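Protein of unknown function (Shewanella baltica, PDB 2Q9R) is of unknown function but belongs to the all-helical DUF416 family and holds benzoic acid in a pocket that a second subunit completes. Local coordinates at residues 75-80 with 101-106; 68-73 with 108-113; 88-93 with 129-134. All coordinates share one frame; numbering follows the deposited sequence.

Contact 1 of 3, residues 75-80 with 101-106; sequences QRLEDN and AISTLL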
loop_
_atom_site.group_PDB
_atom_site.type_symbol
_atom_site.label_atom_id
_atom_site.label_comp_id
_atom_site.label_asym_id
_atom_site.label_seq_id
_atom_site.Cartn_x
_atom_site.Cartn_y
_atom_site.Cartn_z
ATOM N N GLN A 75 4.125 32.334 -3.179
ATOM C CA GLN A 75 2.967 32.906 -2.515
ATOM C C GLN A 75 1.683 32.158 -2.834
ATOM O O GLN A 75 0.854 31.940 -1.956
ATOM C CB GLN A 75 2.825 34.408 -2.847
ATOM C CG GLN A 75 1.731 35.073 -2.052
ATOM C CD GLN A 75 2.011 35.006 -0.569
ATOM O OE1 GLN A 75 3.032 35.511 -0.111
ATOM N NE2 GLN A 75 1.123 34.350 0.188
ATOM N N ARG A 76 1.491 31.786 -4.092
ATOM C CA ARG A 76 0.307 30.990 -4.461
ATOM C C ARG A 76 0.325 29.619 -3.811
ATOM O O ARG A 76 -0.713 29.120 -3.363
ATOM C CB ARG A 76 0.179 30.827 -5.971
ATOM C CG ARG A 76 -0.228 32.104 -6.682
ATOM C CD ARG A 76 -0.945 31.817 -7.991
ATOM N NE ARG A 76 -1.180 33.064 -8.726
ATOM C CZ ARG A 76 -0.418 33.546 -9.719
ATOM N NH1 ARG A 76 0.664 32.891 -10.159
ATOM N NH2 ARG A 76 -0.754 34.700 -10.293
ATOM N N LEU A 77 1.499 29.012 -3.762
ATOM C CA LEU A 77 1.631 27.744 -3.062
ATOM C C LEU A 77 1.214 27.874 -1.591
ATOM O O LEU A 77 0.443 27.048 -1.091
ATOM C CB LEU A 77 3.049 27.199 -3.219
ATOM C CG LEU A 77 3.363 26.680 -4.653
ATOM C CD1 LEU A 77 4.868 26.583 -4.972
ATOM C CD2 LEU A 77 2.692 25.320 -4.847
ATOM N N GLU A 78 1.701 28.911 -0.912
ATOM C CA GLU A 78 1.360 29.080 0.490
ATOM C C GLU A 78 -0.148 29.299 0.655
ATOM O O GLU A 78 -0.746 28.690 1.540
ATOM C CB GLU A 78 2.186 30.193 1.149
ATOM C CG GLU A 78 2.174 30.168 2.710
ATOM C CD GLU A 78 2.734 28.879 3.321
ATOM O OE1 GLU A 78 3.632 28.244 2.712
ATOM O OE2 GLU A 78 2.270 28.499 4.425
ATOM N N ASP A 79 -0.762 30.102 -0.221
ATOM C CA ASP A 79 -2.212 30.332 -0.179
ATOM C C ASP A 79 -2.993 29.040 -0.306
ATOM O O ASP A 79 -4.095 28.917 0.205
ATOM C CB ASP A 79 -2.650 31.300 -1.294
ATOM C CG ASP A 79 -2.149 32.738 -1.074
ATOM O OD1 ASP A 79 -1.781 33.086 0.070
ATOM O OD2 ASP A 79 -2.107 33.512 -2.055
ATOM N N ASN A 80 -2.412 28.071 -0.991
ATOM C CA ASN A 80 -3.043 26.768 -1.174
ATOM C C ASN A 80 -2.537 25.643 -0.252
ATOM O O ASN A 80 -2.751 24.447 -0.529
ATOM C CB ASN A 80 -2.875 26.363 -2.643
ATOM C CG ASN A 80 -3.794 27.132 -3.543
ATOM O OD1 ASN A 80 -4.937 26.758 -3.711
ATOM N ND2 ASN A 80 -3.307 28.243 -4.088
ATOM N N ALA A 101 6.715 20.469 -0.042
ATOM C CA ALA A 101 7.856 19.972 -0.861
ATOM C C ALA A 101 8.152 20.839 -2.085
ATOM O O ALA A 101 9.288 21.156 -2.378
ATOM C CB ALA A 101 7.589 18.528 -1.304
ATOM N N ILE A 102 7.105 21.178 -2.824
ATOM C CA ILE A 102 7.258 21.987 -4.009
ATOM C C ILE A 102 7.760 23.357 -3.599
ATOM O O ILE A 102 8.706 23.883 -4.220
ATOM C CB ILE A 102 5.938 22.075 -4.824
ATOM C CG1 ILE A 102 5.578 20.674 -5.341
ATOM C CG2 ILE A 102 6.112 23.052 -5.970
ATOM C CD1 ILE A 102 4.110 20.492 -5.795
ATOM N N SER A 103 7.185 23.916 -2.537
ATOM C CA SER A 103 7.634 25.216 -2.055
ATOM C C SER A 103 9.103 25.183 -1.638
ATOM O O SER A 103 9.852 26.086 -1.965
ATOM C CB SER A 103 6.798 25.696 -0.873
ATOM O OG SER A 103 5.424 25.797 -1.198
ATOM N N THR A 104 9.483 24.166 -0.859
ATOM C CA THR A 104 10.871 23.966 -0.423
ATOM C C THR A 104 11.831 23.843 -1.626
ATOM O O THR A 104 12.861 24.479 -1.673
ATOM C CB THR A 104 10.971 22.708 0.460
ATOM O OG1 THR A 104 10.055 22.838 1.555
ATOM C CG2 THR A 104 12.397 22.479 0.974
ATOM N N LEU A 105 11.458 23.057 -2.624
ATOM C CA LEU A 105 12.312 22.917 -3.820
ATOM C C LEU A 105 12.476 24.217 -4.616
ATOM O O LEU A 105 13.607 24.568 -5.039
ATOM C CB LEU A 105 11.769 21.779 -4.702
ATOM C CG LEU A 105 12.468 21.607 -6.036
ATOM C CD1 LEU A 105 14.021 21.480 -5.856
ATOM C CD2 LEU A 105 11.845 20.399 -6.751
ATOM N N LEU A 106 11.365 24.917 -4.876
ATOM C CA LEU A 106 11.445 26.209 -5.534
ATOM C C LEU A 106 12.287 27.173 -4.710
ATOM O O LEU A 106 13.107 27.903 -5.253
ATOM C CB LEU A 106 10.066 26.819 -5.732
ATOM C CG LEU A 106 9.255 26.479 -6.972
ATOM C CD1 LEU A 106 7.818 26.962 -6.794
ATOM C CD2 LEU A 106 9.895 27.097 -8.204
HETATM O O HOH W 1 3.794 25.567 1.003
#

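Contact 2 of 3, residues 68-73 with 108-113; sequences FNIDVH and AIQGKI. With SO4 (sulfate ion), chain C.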
loop_
_atom_site.group_PDB
_atom_site.type_symbol
_atom_site.label_atom_id
_atom_site.label_comp_id
_atom_site.label_asym_id
_atom_site.label_seq_id
_atom_site.Cartn_x
_atom_site.Cartn_y
_atom_site.Cartn_z
ATOM N N PHE A 68 11.292 32.723 -14.620
ATOM C CA PHE A 68 9.933 33.007 -14.167
ATOM C C PHE A 68 9.970 33.566 -12.765
ATOM O O PHE A 68 10.994 33.491 -12.098
ATOM C CB PHE A 68 9.028 31.768 -14.268
ATOM C CG PHE A 68 9.473 30.617 -13.428
ATOM C CD1 PHE A 68 10.430 29.724 -13.896
ATOM C CD2 PHE A 68 8.933 30.409 -12.164
ATOM C CE1 PHE A 68 10.851 28.645 -13.091
ATOM C CE2 PHE A 68 9.345 29.353 -11.366
ATOM C CZ PHE A 68 10.302 28.467 -11.825
ATOM N N ASN A 69 8.847 34.123 -12.330
ATOM C CA ASN A 69 8.708 34.686 -11.002
ATOM C C ASN A 69 8.470 33.677 -9.886
ATOM O O ASN A 69 7.327 33.327 -9.595
ATOM C CB ASN A 69 7.572 35.705 -10.988
ATOM C CG ASN A 69 7.622 36.607 -9.755
ATOM O OD1 ASN A 69 8.092 36.201 -8.689
ATOM N ND2 ASN A 69 7.138 37.833 -9.902
ATOM N N ILE A 70 9.543 33.252 -9.227
ATOM C CA ILE A 70 9.450 32.253 -8.186
ATOM C C ILE A 70 8.592 32.686 -6.983
ATOM O O ILE A 70 7.759 31.926 -6.496
ATOM C CB ILE A 70 10.869 31.794 -7.719
ATOM C CG1 ILE A 70 11.594 31.077 -8.862
ATOM C CG2 ILE A 70 10.760 30.882 -6.514
ATOM C CD1 ILE A 70 12.891 30.406 -8.440
ATOM N N ASP A 71 8.797 33.913 -6.513
ATOM C CA ASP A 71 8.083 34.426 -5.363
ATOM C C ASP A 71 6.592 34.409 -5.554
ATOM O O ASP A 71 5.854 34.095 -4.621
ATOM C CB ASP A 71 8.542 35.872 -5.052
ATOM C CG ASP A 71 9.923 35.933 -4.412
ATOM O OD1 ASP A 71 10.494 34.880 -4.038
ATOM O OD2 ASP A 71 10.451 37.067 -4.276
ATOM N N VAL A 72 6.119 34.710 -6.759
ATOM C CA VAL A 72 4.671 34.710 -6.960
ATOM C C VAL A 72 4.135 33.282 -6.858
ATOM O O VAL A 72 3.106 33.066 -6.243
ATOM C CB VAL A 72 4.207 35.423 -8.265
ATOM C CG1 VAL A 72 4.493 34.580 -9.488
ATOM C CG2 VAL A 72 2.712 35.746 -8.158
ATOM N N HIS A 73 4.854 32.317 -7.395
ATOM C CA HIS A 73 4.478 30.920 -7.191
ATOM C C HIS A 73 4.557 30.458 -5.745
ATOM O O HIS A 73 3.676 29.722 -5.289
ATOM C CB HIS A 73 5.324 30.017 -8.090
ATOM C CG HIS A 73 4.966 30.168 -9.525
ATOM N ND1 HIS A 73 3.865 29.544 -10.071
ATOM C CD2 HIS A 73 5.493 30.940 -10.500
ATOM C CE1 HIS A 73 3.747 29.907 -11.336
ATOM N NE2 HIS A 73 4.720 30.753 -11.622
ATOM N N ALA A 108 14.690 26.409 -2.626
ATOM C CA ALA A 108 16.072 25.931 -2.660
ATOM C C ALA A 108 16.776 26.294 -3.971
ATOM O O ALA A 108 17.930 26.702 -3.960
ATOM C CB ALA A 108 16.115 24.437 -2.419
ATOM N N ILE A 109 16.052 26.163 -5.084
ATOM C CA ILE A 109 16.489 26.573 -6.417
ATOM C C ILE A 109 16.815 28.052 -6.439
ATOM O O ILE A 109 17.829 28.471 -6.991
ATOM C CB ILE A 109 15.387 26.225 -7.471
ATOM C CG1 ILE A 109 15.390 24.717 -7.728
ATOM C CG2 ILE A 109 15.581 26.963 -8.788
ATOM C CD1 ILE A 109 14.075 24.161 -8.136
ATOM N N GLN A 110 15.960 28.841 -5.798
ATOM C CA GLN A 110 16.134 30.283 -5.757
ATOM C C GLN A 110 17.400 30.650 -4.979
ATOM O O GLN A 110 18.151 31.525 -5.400
ATOM C CB GLN A 110 14.890 30.921 -5.128
ATOM C CG GLN A 110 14.884 32.413 -5.072
ATOM C CD GLN A 110 13.584 32.959 -4.493
ATOM O OE1 GLN A 110 13.200 32.623 -3.371
ATOM N NE2 GLN A 110 12.900 33.804 -5.261
ATOM N N GLY A 111 17.631 29.968 -3.858
ATOM C CA GLY A 111 18.795 30.218 -3.009
ATOM C C GLY A 111 20.010 29.330 -3.249
ATOM O O GLY A 111 20.984 29.416 -2.510
ATOM N N LYS A 112 19.968 28.487 -4.279
ATOM C CA LYS A 112 20.976 27.438 -4.508
ATOM C C LYS A 112 21.342 26.730 -3.191
ATOM O O LYS A 112 22.520 26.603 -2.851
ATOM C CB LYS A 112 22.224 28.003 -5.203
ATOM C CG LYS A 112 22.032 28.429 -6.660
ATOM N N ILE A 113 20.323 26.267 -2.459
ATOM C CA ILE A 113 20.524 25.613 -1.176
ATOM C C ILE A 113 20.455 24.097 -1.380
ATOM O O ILE A 113 19.390 23.505 -1.298
ATOM C CB ILE A 113 19.487 26.069 -0.115
ATOM C CG1 ILE A 113 19.341 27.601 -0.112
ATOM C CG2 ILE A 113 19.913 25.584 1.277
ATOM C CD1 ILE A 113 18.064 28.105 0.568
HETATM S S SO4 C . 12.364 35.482 -8.284
HETATM O O1 SO4 C . 12.358 36.900 -8.658
HETATM O O2 SO4 C . 12.425 34.664 -9.509
HETATM O O3 SO4 C . 13.562 35.135 -7.501
HETATM O O4 SO4 C . 11.119 35.279 -7.522
#

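Contact 3 of 3, residues 88-93 with 129-134; sequences EAYGVY and ANYIEA. With BEZ (benzoic acid), chain E; SO4 (sulfate ion), chain B.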
loop_
_atom_site.group_PDB
_atom_site.type_symbol
_atom_site.label_atom_id
_atom_site.label_comp_id
_atom_site.label_asym_id
_atom_site.label_seq_id
_atom_site.Cartn_x
_atom_site.Cartn_y
_atom_site.Cartn_z
ATOM N N GLU A 88 -10.489 17.387 9.832
ATOM C CA GLU A 88 -10.425 16.117 10.563
ATOM C C GLU A 88 -9.830 14.987 9.717
ATOM O O GLU A 88 -9.257 14.049 10.253
ATOM C CB GLU A 88 -11.805 15.665 10.996
ATOM C CG GLU A 88 -12.448 16.529 12.079
ATOM C CD GLU A 88 -13.695 15.873 12.657
ATOM O OE1 GLU A 88 -13.804 14.621 12.585
ATOM O OE2 GLU A 88 -14.562 16.607 13.177
ATOM N N ALA A 89 -10.013 15.058 8.410
ATOM C CA ALA A 89 -9.497 14.030 7.503
ATOM C C ALA A 89 -7.971 13.962 7.566
ATOM O O ALA A 89 -7.314 14.988 7.647
ATOM C CB ALA A 89 -9.982 14.276 6.093
ATOM N N TYR A 90 -7.423 12.742 7.533
ATOM C CA TYR A 90 -5.981 12.515 7.592
ATOM C C TYR A 90 -5.264 13.166 6.377
ATOM O O TYR A 90 -4.110 13.609 6.491
ATOM C CB TYR A 90 -5.614 10.997 7.675
ATOM C CG TYR A 90 -4.115 10.824 7.780
ATOM C CD1 TYR A 90 -3.456 11.025 8.988
ATOM C CD2 TYR A 90 -3.350 10.573 6.650
ATOM C CE1 TYR A 90 -2.078 10.929 9.090
ATOM C CE2 TYR A 90 -1.970 10.483 6.730
ATOM C CZ TYR A 90 -1.330 10.687 7.945
ATOM O OH TYR A 90 0.044 10.583 8.013
ATOM N N GLY A 91 -5.945 13.190 5.229
ATOM C CA GLY A 91 -5.367 13.673 3.967
ATOM C C GLY A 91 -4.750 15.053 4.021
ATOM O O GLY A 91 -3.866 15.392 3.207
ATOM N N VAL A 92 -5.172 15.871 4.973
ATOM C CA VAL A 92 -4.541 17.169 5.146
ATOM C C VAL A 92 -3.020 17.024 5.274
ATOM O O VAL A 92 -2.273 17.849 4.758
ATOM C CB VAL A 92 -5.137 17.966 6.343
ATOM C CG1 VAL A 92 -4.831 17.279 7.697
ATOM C CG2 VAL A 92 -4.650 19.428 6.291
ATOM N N TYR A 93 -2.555 15.938 5.910
ATOM C CA TYR A 93 -1.143 15.760 6.144
ATOM C C TYR A 93 -0.335 15.483 4.874
ATOM O O TYR A 93 0.601 16.212 4.587
ATOM C CB TYR A 93 -0.898 14.751 7.271
ATOM C CG TYR A 93 -1.429 15.254 8.610
ATOM C CD1 TYR A 93 -0.768 16.252 9.305
ATOM C CD2 TYR A 93 -2.612 14.753 9.143
ATOM C CE1 TYR A 93 -1.253 16.758 10.508
ATOM C CE2 TYR A 93 -3.088 15.228 10.362
ATOM C CZ TYR A 93 -2.411 16.238 11.035
ATOM O OH TYR A 93 -2.898 16.717 12.234
ATOM N N ALA A 129 6.135 7.009 6.237
ATOM C CA ALA A 129 6.176 6.512 7.623
ATOM C C ALA A 129 4.996 7.025 8.445
ATOM O O ALA A 129 4.470 6.293 9.264
ATOM C CB ALA A 129 7.471 6.889 8.278
ATOM N N ASN A 130 4.594 8.282 8.241
ATOM C CA ASN A 130 3.547 8.902 9.058
ATOM C C ASN A 130 2.208 8.269 8.761
ATOM O O ASN A 130 1.410 8.030 9.672
ATOM C CB ASN A 130 3.440 10.407 8.810
ATOM C CG ASN A 130 4.573 11.181 9.396
ATOM O OD1 ASN A 130 5.276 10.719 10.302
ATOM N ND2 ASN A 130 4.783 12.372 8.871
ATOM N N TYR A 131 2.001 7.954 7.485
ATOM C CA TYR A 131 0.831 7.220 7.017
ATOM C C TYR A 131 0.727 5.871 7.703
ATOM O O TYR A 131 -0.309 5.553 8.268
ATOM C CB TYR A 131 0.879 7.044 5.494
ATOM C CG TYR A 131 -0.317 6.318 4.924
ATOM C CD1 TYR A 131 -1.527 6.961 4.800
ATOM C CD2 TYR A 131 -0.239 4.990 4.513
ATOM C CE1 TYR A 131 -2.623 6.311 4.301
ATOM C CE2 TYR A 131 -1.349 4.323 3.996
ATOM C CZ TYR A 131 -2.531 5.012 3.887
ATOM O OH TYR A 131 -3.666 4.443 3.395
ATOM N N ILE A 132 1.820 5.104 7.677
ATOM C CA ILE A 132 1.885 3.789 8.332
ATOM C C ILE A 132 1.702 3.923 9.829
ATOM O O ILE A 132 0.921 3.183 10.436
ATOM C CB ILE A 132 3.214 3.105 8.060
ATOM C CG1 ILE A 132 3.326 2.730 6.568
ATOM C CG2 ILE A 132 3.393 1.876 8.986
ATOM C CD1 ILE A 132 4.708 2.333 6.101
ATOM N N GLU A 133 2.386 4.899 10.414
ATOM C CA GLU A 133 2.368 5.077 11.877
ATOM C C GLU A 133 1.039 5.656 12.388
ATOM O O GLU A 133 0.646 5.384 13.524
ATOM C CB GLU A 133 3.567 5.895 12.360
ATOM C CG GLU A 133 4.895 5.147 12.410
ATOM C CD GLU A 133 6.093 6.092 12.354
ATOM O OE1 GLU A 133 5.942 7.270 12.691
ATOM O OE2 GLU A 133 7.186 5.709 11.918
ATOM N N ALA A 134 0.336 6.401 11.539
ATOM C CA ALA A 134 -0.967 6.999 11.870
ATOM C C ALA A 134 -1.953 5.955 12.357
ATOM O O ALA A 134 -2.651 6.138 13.318
ATOM C CB ALA A 134 -1.554 7.694 10.630
HETATM C C BEZ E . -6.201 9.112 2.839
HETATM O O1 BEZ E . -5.862 7.910 2.593
HETATM O O2 BEZ E . -6.947 9.424 3.817
HETATM C C1 BEZ E . -5.724 10.198 1.938
HETATM C C2 BEZ E . -6.582 11.276 1.609
HETATM C C3 BEZ E . -6.103 12.270 0.757
HETATM C C4 BEZ E . -4.805 12.200 0.259
HETATM C C5 BEZ E . -3.971 11.130 0.590
HETATM C C6 BEZ E . -4.426 10.116 1.451
HETATM S S SO4 B . -13.047 17.256 7.051
HETATM O O1 SO4 B . -14.119 17.651 7.967
HETATM O O2 SO4 B . -13.170 18.076 5.847
HETATM O O3 SO4 B . -11.728 17.482 7.606
HETATM O O4 SO4 B . -13.211 15.817 6.786
#

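Contact 1 of 3, residues 75-80 with 101-106
Ser103 OG, packed against Leu77, is gripped by a backbone carbonyl and a water. It is hydrogen-bonded to Val99 O one turn back in its own helix, and a water is hydrogen-bonded to OG at 2.7 Å. That same water donates to Glu78 OE1 at 3.2 Å in one of the two conformers of Glu78, a doubtful link between the two helices at the rim of the packing. The Ser103 hydroxyl also rests against carbon, with OG 3.4 Å from Leu77 CB. Its chi1 of -58° sets OG beside its own backbone N, within range of the preceding turn and turned to the leucine.

Helices 70-79 and 92-111 run antiparallel here, their short axes 161° apart and 9.9 Å from each other at closest approach, as neighbours in a helical bundle. Leu77 is the side chain that fills the gap. It crosses the side chains of Ile102 and Leu106, two residues one turn apart, at about a right angle, with CD1 touching both. The methyl meets Ile102 CG2 at 3.9 Å and Leu106 CD1 at 3.5 Å, the latter tighter than an ordinary carbon contact. Behind them, Ile102 packs on Cys28 and Ala53 and Leu106 on Leu57, which brings helices 17-42 and 47-62 into the same buried layer.

On the far side of helix 70-79 the chain ends its last turn at Asn80. Asn80 ND2 donates to Arg76 O at 2.8 Å, nearly straight, while Asn80 N approaches that oxygen from the opposite face of the carbonyl plane.

Contact 2 of 3, residues 68-73 with 108-113
Gln110 NE2 reaches from helix 92-111 to the first turn of helix 70-79 and donates to Asp71 OD1 at 2.9 Å, with an N-H...O angle of 171°. The bond leaves in the plane of the glutamine amide but arrives from above the carboxylate plane, and the two flat groups are turned 77° against each other. The same nitrogen donates to sulfate O3 at 2.7 Å. With CG anti to the backbone N (chi1 -177°) and the chain extended beyond it, Gln110 spans the gap between the helices at full stretch.

The closer packing lies beneath this polar bridge. Ile70 and Gln110 slide past each other in opposite directions: Ile70 CG2 sits 3.8 Å from Gln110 NE2, and Ile70 CD1 lies 3.9 Å from Gln110 CB. Ile70 CD1 also faces Ile109 CG2, at 4.4 Å. Ile109 leans on Leu57 as well, so helix 47-62 backs this side.

The outer side is looser and of another kind. Asp71 and Gln110 are exposed, and there a sulfate, probably from the crystallisation liquor, accepts from Ile70 N, Asp71 N and Gln110 NE2, tying both segments together. Asp71 N gives to sulfate O4 at 2.9 Å and Ile70 N to sulfate O2 at 3.2 Å. The positive end of the helix dipole would favour an anion here.

Asn69 OD1 accepts from Val72 N as the N-cap, and across the gap the other helix closes at Lys112 with a Schellman motif. The arrangement is thus an anion held at a capped helix N-terminus, beside the C-terminal end of an antiparallel neighbour.

Contact 3 of 3, residues 88-93 with 129-134
Tyr90 and Tyr131 share a first torsion, each with CG anti to the backbone N (chi1 -178° and -179°), and this swings the Tyr90 ring out from its turn to helix 120-136 and the Tyr131 ring down that helix's flank toward the bound benzoic acid. The turn is a type I beta turn from Ala89 to Val92, leading into helix 92-111. Its Gly91 lines the benzoic acid pocket, as does Tyr131, together with Asn34, Leu37, Phe38, Pro94, Ile195 and Ile197.

Tyr90 carries nearly all of the contact. Its CE1 side meets the Ala134 methyl, with CB 3.6 Å from CE1, while the other side of the ring brings CE2 to 4.0 Å from Tyr131 CD1. The two tyrosines cross obliquely, and CE2 arrives at the edge of the Tyr131 ring, near its plane. The phenol oxygen reaches the helix backbone: OH lies 3.3 Å from Asn130 C, and Asn130 CB is 3.5 Å from it. Within the same segment, Tyr93 CB lies above one face of the Tyr90 ring, offset toward its rim.

The second subunit closes this region. Its Ile135 packs on Tyr90 and its Val138 on Ala89, and backbone hydrogen bonds run between Tyr90 and that subunit. Ser136 and His152 of the second subunit hydrogen-bond the benzoic acid, so the pocket lies at the subunit interface.

At the outer end of the turn, Ala89 N donates to an oxygen of a sulfate that probably came from the crystallisation liquor. On the inner side Gly91, having no side chain, lies close over the ligand ring, with its CA 3.6 Å from benzoic acid C2.

Overall arrangement
All three contacts draw on helix 92-111 of this all-helical fold. Contacts 1 and 2 both pair it with helix 70-79, and their centres are about 10 Å apart; Leu106 of contact 1 touches Phe68, Ile70 and His73 of contact 2. Along the chain, both segments of contact 1 fall between those of contact 2, as in an antiparallel helix pair. Contact 3, whose partner is helix 120-136, has its centre about 20 Å and 29 Å from those of contacts 1 and 2; its segments alternate with theirs, 88-93 falling between the two and 129-134 last. Helix 92-111 thus starts at the benzoic acid pocket, passes the buried contact 1 and ends beside the sulfate of contact 2.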